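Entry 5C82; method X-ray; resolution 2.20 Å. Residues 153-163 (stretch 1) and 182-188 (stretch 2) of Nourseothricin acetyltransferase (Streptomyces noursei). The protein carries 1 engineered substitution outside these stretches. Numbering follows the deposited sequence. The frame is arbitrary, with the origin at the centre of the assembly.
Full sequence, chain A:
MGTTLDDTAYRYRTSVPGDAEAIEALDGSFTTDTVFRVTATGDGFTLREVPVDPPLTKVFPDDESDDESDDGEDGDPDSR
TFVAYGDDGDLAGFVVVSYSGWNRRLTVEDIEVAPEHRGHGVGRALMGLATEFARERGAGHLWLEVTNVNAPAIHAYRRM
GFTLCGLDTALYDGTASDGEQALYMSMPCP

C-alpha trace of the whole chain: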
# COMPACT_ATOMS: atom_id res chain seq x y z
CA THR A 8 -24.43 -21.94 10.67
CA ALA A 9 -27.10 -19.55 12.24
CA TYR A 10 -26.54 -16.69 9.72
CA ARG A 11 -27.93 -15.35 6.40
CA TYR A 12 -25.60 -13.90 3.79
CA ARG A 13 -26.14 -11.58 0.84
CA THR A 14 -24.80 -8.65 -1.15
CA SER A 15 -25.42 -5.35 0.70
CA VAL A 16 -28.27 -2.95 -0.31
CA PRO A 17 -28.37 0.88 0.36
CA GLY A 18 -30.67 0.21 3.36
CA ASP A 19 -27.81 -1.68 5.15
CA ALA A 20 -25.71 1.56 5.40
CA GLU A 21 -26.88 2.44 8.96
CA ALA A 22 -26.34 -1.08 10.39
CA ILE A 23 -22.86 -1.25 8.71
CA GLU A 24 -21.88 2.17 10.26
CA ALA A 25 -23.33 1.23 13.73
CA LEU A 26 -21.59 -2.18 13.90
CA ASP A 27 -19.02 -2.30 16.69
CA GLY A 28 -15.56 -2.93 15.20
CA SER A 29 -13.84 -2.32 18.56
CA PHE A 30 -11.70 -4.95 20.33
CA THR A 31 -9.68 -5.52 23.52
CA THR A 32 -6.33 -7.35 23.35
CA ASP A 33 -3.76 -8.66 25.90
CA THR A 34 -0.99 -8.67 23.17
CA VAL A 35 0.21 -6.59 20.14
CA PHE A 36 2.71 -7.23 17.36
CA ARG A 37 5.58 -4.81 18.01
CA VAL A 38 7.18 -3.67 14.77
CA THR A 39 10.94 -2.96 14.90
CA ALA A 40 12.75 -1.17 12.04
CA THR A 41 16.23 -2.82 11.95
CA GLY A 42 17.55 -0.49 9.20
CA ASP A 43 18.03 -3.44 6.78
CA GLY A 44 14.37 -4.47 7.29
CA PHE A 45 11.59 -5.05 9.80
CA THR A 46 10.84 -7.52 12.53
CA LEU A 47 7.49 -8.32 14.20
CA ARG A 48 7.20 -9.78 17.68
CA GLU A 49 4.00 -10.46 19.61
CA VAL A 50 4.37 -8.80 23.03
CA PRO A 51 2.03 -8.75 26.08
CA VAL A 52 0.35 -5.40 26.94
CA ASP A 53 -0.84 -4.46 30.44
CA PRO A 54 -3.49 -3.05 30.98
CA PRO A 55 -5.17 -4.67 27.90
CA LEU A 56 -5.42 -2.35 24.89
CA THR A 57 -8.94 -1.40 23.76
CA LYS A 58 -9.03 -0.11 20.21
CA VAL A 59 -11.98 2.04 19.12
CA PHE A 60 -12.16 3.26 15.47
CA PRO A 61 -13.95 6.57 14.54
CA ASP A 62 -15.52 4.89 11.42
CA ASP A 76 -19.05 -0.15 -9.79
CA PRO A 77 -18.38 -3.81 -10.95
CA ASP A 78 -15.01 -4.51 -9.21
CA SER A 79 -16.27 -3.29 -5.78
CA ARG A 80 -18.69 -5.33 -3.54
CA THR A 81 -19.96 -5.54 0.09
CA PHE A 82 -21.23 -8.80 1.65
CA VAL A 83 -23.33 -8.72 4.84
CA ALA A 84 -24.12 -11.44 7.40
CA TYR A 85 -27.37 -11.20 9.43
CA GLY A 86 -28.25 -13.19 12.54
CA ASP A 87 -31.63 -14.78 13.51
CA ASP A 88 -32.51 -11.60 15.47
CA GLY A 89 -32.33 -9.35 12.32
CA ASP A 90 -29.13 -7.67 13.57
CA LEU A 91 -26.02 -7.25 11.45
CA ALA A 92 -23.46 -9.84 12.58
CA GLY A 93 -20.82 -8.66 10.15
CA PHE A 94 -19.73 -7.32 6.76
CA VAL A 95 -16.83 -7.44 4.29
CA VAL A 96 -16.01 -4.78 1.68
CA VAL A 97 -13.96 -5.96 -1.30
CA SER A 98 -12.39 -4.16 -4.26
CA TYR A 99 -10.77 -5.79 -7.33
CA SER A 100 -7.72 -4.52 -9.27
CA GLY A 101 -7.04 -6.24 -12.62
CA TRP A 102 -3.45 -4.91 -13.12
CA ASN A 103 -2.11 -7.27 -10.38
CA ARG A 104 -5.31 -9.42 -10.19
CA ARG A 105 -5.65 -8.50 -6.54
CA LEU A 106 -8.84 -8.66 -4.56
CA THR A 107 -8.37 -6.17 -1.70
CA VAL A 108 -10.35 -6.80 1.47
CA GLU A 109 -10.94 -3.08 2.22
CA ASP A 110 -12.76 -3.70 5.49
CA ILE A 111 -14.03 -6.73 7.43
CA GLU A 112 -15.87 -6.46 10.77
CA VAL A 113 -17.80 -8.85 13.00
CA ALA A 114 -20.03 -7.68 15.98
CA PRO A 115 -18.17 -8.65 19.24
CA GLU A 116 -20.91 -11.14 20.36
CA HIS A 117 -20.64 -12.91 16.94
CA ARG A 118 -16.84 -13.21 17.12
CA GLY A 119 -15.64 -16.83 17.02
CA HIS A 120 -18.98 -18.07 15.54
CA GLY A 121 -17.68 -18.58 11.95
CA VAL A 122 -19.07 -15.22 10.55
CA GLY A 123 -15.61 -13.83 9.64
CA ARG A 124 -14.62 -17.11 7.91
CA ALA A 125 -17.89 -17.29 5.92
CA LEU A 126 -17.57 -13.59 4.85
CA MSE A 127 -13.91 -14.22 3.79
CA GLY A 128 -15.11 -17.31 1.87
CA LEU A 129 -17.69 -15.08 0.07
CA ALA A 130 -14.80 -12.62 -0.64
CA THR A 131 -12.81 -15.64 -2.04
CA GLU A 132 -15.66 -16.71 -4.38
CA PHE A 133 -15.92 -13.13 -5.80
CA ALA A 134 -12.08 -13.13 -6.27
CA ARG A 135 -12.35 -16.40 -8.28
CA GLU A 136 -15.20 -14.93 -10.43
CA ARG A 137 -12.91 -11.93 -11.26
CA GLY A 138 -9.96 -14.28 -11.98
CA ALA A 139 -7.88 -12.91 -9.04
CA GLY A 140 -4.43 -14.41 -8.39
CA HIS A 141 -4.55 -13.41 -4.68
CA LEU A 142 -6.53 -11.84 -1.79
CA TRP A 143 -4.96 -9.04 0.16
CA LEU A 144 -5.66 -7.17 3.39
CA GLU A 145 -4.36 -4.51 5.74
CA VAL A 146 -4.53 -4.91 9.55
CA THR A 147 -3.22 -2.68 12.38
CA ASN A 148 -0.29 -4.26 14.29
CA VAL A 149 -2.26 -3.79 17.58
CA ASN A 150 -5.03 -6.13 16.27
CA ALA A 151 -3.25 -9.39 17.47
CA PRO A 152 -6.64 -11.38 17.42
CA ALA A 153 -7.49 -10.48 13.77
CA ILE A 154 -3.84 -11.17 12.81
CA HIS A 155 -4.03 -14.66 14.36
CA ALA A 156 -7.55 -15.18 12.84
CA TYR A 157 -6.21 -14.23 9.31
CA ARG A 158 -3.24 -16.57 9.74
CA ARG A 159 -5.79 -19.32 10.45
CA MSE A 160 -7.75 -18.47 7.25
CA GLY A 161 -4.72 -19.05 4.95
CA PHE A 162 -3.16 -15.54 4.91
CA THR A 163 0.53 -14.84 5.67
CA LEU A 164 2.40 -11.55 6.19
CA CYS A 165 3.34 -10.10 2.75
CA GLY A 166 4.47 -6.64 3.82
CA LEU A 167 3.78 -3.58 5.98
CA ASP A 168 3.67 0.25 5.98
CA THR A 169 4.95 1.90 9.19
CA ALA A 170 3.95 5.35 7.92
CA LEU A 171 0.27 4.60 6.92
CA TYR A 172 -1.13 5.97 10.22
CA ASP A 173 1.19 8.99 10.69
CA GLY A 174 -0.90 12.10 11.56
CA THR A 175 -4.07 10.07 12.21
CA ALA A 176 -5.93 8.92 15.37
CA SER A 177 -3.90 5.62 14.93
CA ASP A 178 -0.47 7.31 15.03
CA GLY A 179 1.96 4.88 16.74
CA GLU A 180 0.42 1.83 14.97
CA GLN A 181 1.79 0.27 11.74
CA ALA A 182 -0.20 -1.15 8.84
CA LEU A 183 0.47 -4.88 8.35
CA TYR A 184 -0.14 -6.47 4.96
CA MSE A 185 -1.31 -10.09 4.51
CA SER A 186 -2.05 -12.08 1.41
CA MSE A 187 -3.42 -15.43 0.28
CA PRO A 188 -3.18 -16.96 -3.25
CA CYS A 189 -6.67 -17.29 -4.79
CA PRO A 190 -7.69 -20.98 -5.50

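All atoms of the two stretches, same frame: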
# COMPACT_ATOMS: atom_id res chain seq x y z
N ALA A 153 -7.14 -10.41 15.19
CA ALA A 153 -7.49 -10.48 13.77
C ALA A 153 -6.32 -11.06 13.03
O ALA A 153 -6.53 -11.88 12.15
CB ALA A 153 -7.83 -9.10 13.23
N ILE A 154 -5.08 -10.68 13.43
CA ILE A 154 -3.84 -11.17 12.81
C ILE A 154 -3.77 -12.69 12.92
O ILE A 154 -3.58 -13.37 11.92
CB ILE A 154 -2.56 -10.45 13.34
CG1 ILE A 154 -2.54 -8.97 12.88
CG2 ILE A 154 -1.28 -11.18 12.89
CD1 ILE A 154 -1.71 -8.02 13.75
N HIS A 155 -4.01 -13.22 14.13
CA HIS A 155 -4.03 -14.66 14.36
C HIS A 155 -5.18 -15.31 13.62
O HIS A 155 -4.96 -16.36 13.00
CB HIS A 155 -4.10 -14.97 15.86
CG HIS A 155 -2.76 -14.93 16.54
ND1 HIS A 155 -1.80 -15.89 16.29
CD2 HIS A 155 -2.29 -14.09 17.49
CE1 HIS A 155 -0.77 -15.60 17.07
NE2 HIS A 155 -1.02 -14.52 17.82
N ALA A 156 -6.38 -14.65 13.57
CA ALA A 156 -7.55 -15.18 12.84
C ALA A 156 -7.28 -15.28 11.31
O ALA A 156 -7.68 -16.27 10.69
CB ALA A 156 -8.79 -14.34 13.12
N TYR A 157 -6.57 -14.28 10.74
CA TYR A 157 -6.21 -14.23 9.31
C TYR A 157 -5.23 -15.31 8.98
O TYR A 157 -5.33 -15.91 7.91
CB TYR A 157 -5.60 -12.86 8.93
CG TYR A 157 -6.60 -11.73 9.01
CD1 TYR A 157 -7.95 -11.93 8.70
CD2 TYR A 157 -6.21 -10.45 9.42
CE1 TYR A 157 -8.89 -10.91 8.83
CE2 TYR A 157 -7.15 -9.43 9.56
CZ TYR A 157 -8.48 -9.66 9.25
OH TYR A 157 -9.37 -8.63 9.33
N ARG A 158 -4.26 -15.54 9.89
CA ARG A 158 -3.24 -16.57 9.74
C ARG A 158 -3.89 -17.95 9.67
O ARG A 158 -3.40 -18.85 8.99
CB ARG A 158 -2.19 -16.48 10.89
CG ARG A 158 -1.02 -17.46 10.76
CD ARG A 158 -0.16 -17.17 9.52
NE ARG A 158 1.16 -17.79 9.60
CZ ARG A 158 1.53 -18.89 8.95
NH1 ARG A 158 0.70 -19.50 8.10
NH2 ARG A 158 2.75 -19.38 9.10
N ARG A 159 -5.01 -18.09 10.37
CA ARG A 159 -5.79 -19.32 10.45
C ARG A 159 -6.90 -19.40 9.40
O ARG A 159 -7.77 -20.27 9.47
CB ARG A 159 -6.31 -19.47 11.86
CG ARG A 159 -5.21 -19.88 12.80
CD ARG A 159 -5.54 -19.51 14.21
NE ARG A 159 -4.46 -19.87 15.13
CZ ARG A 159 -3.35 -19.17 15.33
NH1 ARG A 159 -3.12 -18.07 14.62
NH2 ARG A 159 -2.44 -19.59 16.20
N MSE A 160 -6.86 -18.50 8.41
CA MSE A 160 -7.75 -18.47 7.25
C MSE A 160 -6.92 -18.64 5.95
O MSE A 160 -7.48 -18.55 4.85
CB MSE A 160 -8.50 -17.13 7.18
CG MSE A 160 -9.77 -17.10 8.01
SE MSE A 160 -10.59 -15.37 7.75
CE MSE A 160 -11.40 -15.23 9.49
N GLY A 161 -5.61 -18.84 6.09
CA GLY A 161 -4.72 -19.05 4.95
C GLY A 161 -3.85 -17.88 4.52
O GLY A 161 -3.07 -18.00 3.56
N PHE A 162 -3.98 -16.72 5.19
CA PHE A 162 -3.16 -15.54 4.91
C PHE A 162 -1.82 -15.64 5.62
O PHE A 162 -1.69 -16.34 6.64
CB PHE A 162 -3.86 -14.24 5.38
CG PHE A 162 -5.08 -13.87 4.56
CD1 PHE A 162 -6.33 -14.44 4.84
CD2 PHE A 162 -4.98 -12.96 3.52
CE1 PHE A 162 -7.45 -14.10 4.07
CE2 PHE A 162 -6.11 -12.63 2.74
CZ PHE A 162 -7.33 -13.19 3.03
N THR A 163 -0.80 -14.97 5.06
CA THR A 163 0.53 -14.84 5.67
C THR A 163 0.98 -13.41 5.43
O THR A 163 0.56 -12.78 4.46
CB THR A 163 1.57 -15.82 5.09
OG1 THR A 163 1.73 -15.54 3.72
CG2 THR A 163 1.22 -17.29 5.31
N ALA A 182 0.71 -0.33 9.65
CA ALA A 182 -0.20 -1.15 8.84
C ALA A 182 0.51 -2.47 8.48
O ALA A 182 1.64 -2.44 8.06
CB ALA A 182 -0.61 -0.39 7.58
N LEU A 183 -0.12 -3.60 8.72
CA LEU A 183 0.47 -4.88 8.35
C LEU A 183 -0.30 -5.42 7.17
O LEU A 183 -1.54 -5.34 7.13
CB LEU A 183 0.49 -5.90 9.50
CG LEU A 183 1.16 -5.51 10.83
CD1 LEU A 183 1.09 -6.67 11.81
CD2 LEU A 183 2.64 -5.00 10.65
N TYR A 184 0.44 -5.95 6.19
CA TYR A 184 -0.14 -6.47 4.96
C TYR A 184 -0.09 -7.99 4.91
O TYR A 184 0.93 -8.58 5.26
CB TYR A 184 0.53 -5.82 3.74
CG TYR A 184 0.39 -4.31 3.69
CD1 TYR A 184 -0.76 -3.68 4.17
CD2 TYR A 184 1.35 -3.51 3.07
CE1 TYR A 184 -0.92 -2.30 4.08
CE2 TYR A 184 1.20 -2.13 2.99
CZ TYR A 184 0.07 -1.53 3.51
OH TYR A 184 -0.12 -0.17 3.41
N MSE A 185 -1.24 -8.62 4.58
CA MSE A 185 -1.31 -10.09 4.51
C MSE A 185 -1.97 -10.52 3.22
O MSE A 185 -2.90 -9.86 2.73
CB MSE A 185 -2.02 -10.70 5.74
CG MSE A 185 -1.43 -10.25 7.09
SE MSE A 185 -2.31 -11.07 8.60
CE MSE A 185 -1.52 -12.94 8.46
N SER A 186 -1.49 -11.60 2.65
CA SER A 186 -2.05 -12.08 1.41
C SER A 186 -2.26 -13.58 1.42
O SER A 186 -1.65 -14.30 2.21
CB SER A 186 -1.19 -11.67 0.21
OG SER A 186 0.07 -12.32 0.27
N MSE A 187 -3.11 -14.03 0.49
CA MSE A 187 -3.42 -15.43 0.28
C MSE A 187 -3.54 -15.64 -1.21
O MSE A 187 -4.30 -14.89 -1.82
CB MSE A 187 -4.77 -15.75 0.93
CG MSE A 187 -5.06 -17.18 0.99
SE MSE A 187 -6.77 -17.43 1.84
CE MSE A 187 -8.00 -16.98 0.38
N PRO A 188 -2.91 -16.68 -1.83
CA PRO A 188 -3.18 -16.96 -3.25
C PRO A 188 -4.65 -17.38 -3.40
O PRO A 188 -5.21 -18.01 -2.50
CB PRO A 188 -2.23 -18.12 -3.59
CG PRO A 188 -1.89 -18.74 -2.31
CD PRO A 188 -2.00 -17.69 -1.24
O HOH W 1 1.60 -14.04 1.61

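Selenomethionine Met185 forms the apolar centre of the contact, its side chain pointing from strand 182-188 toward the last turns of helix 153-158. Its SE lies 3.8 Å from Tyr157 CB and, 5.3 Å from the ring centroid, meets the edge of the tyrosine ring rather than its face. Ile154 reaches the same selenium with CG2 (4.4 Å from Met185 SE), while its CD1 extends to Leu183 CD1 at 3.7 Å, so one isoleucine touches two strand residues whose side chains point the same way. Beyond the helix, Phe162 packs its CB 4.0 Å from Met185 CB and presents a ring face to selenomethionine Met187, whose CB and SE stand 3.9 and 4.4 Å from the Phe162 ring centroid. Met187 SE also lies 3.3 Å from Met160 O. Gly161 adopts phi 103°, and a CB there would crowd both Met187 SE and the preceding carbonyl oxygen. Toward the polar edge the backbones pair: Thr163 N donates to Ser186 O and Ser186 N to Thr163 O, both at 3.0 Å, closing an antiparallel bridge. CA-H...O contacts flank it, Phe162 CA to Ser186 O and Met185 CA to Thr163 O, each 3.3 Å. Outermost, water 1 links the two hydroxyls, 2.6 Å from Thr163 OG1 and 2.7 Å from Ser186 OG.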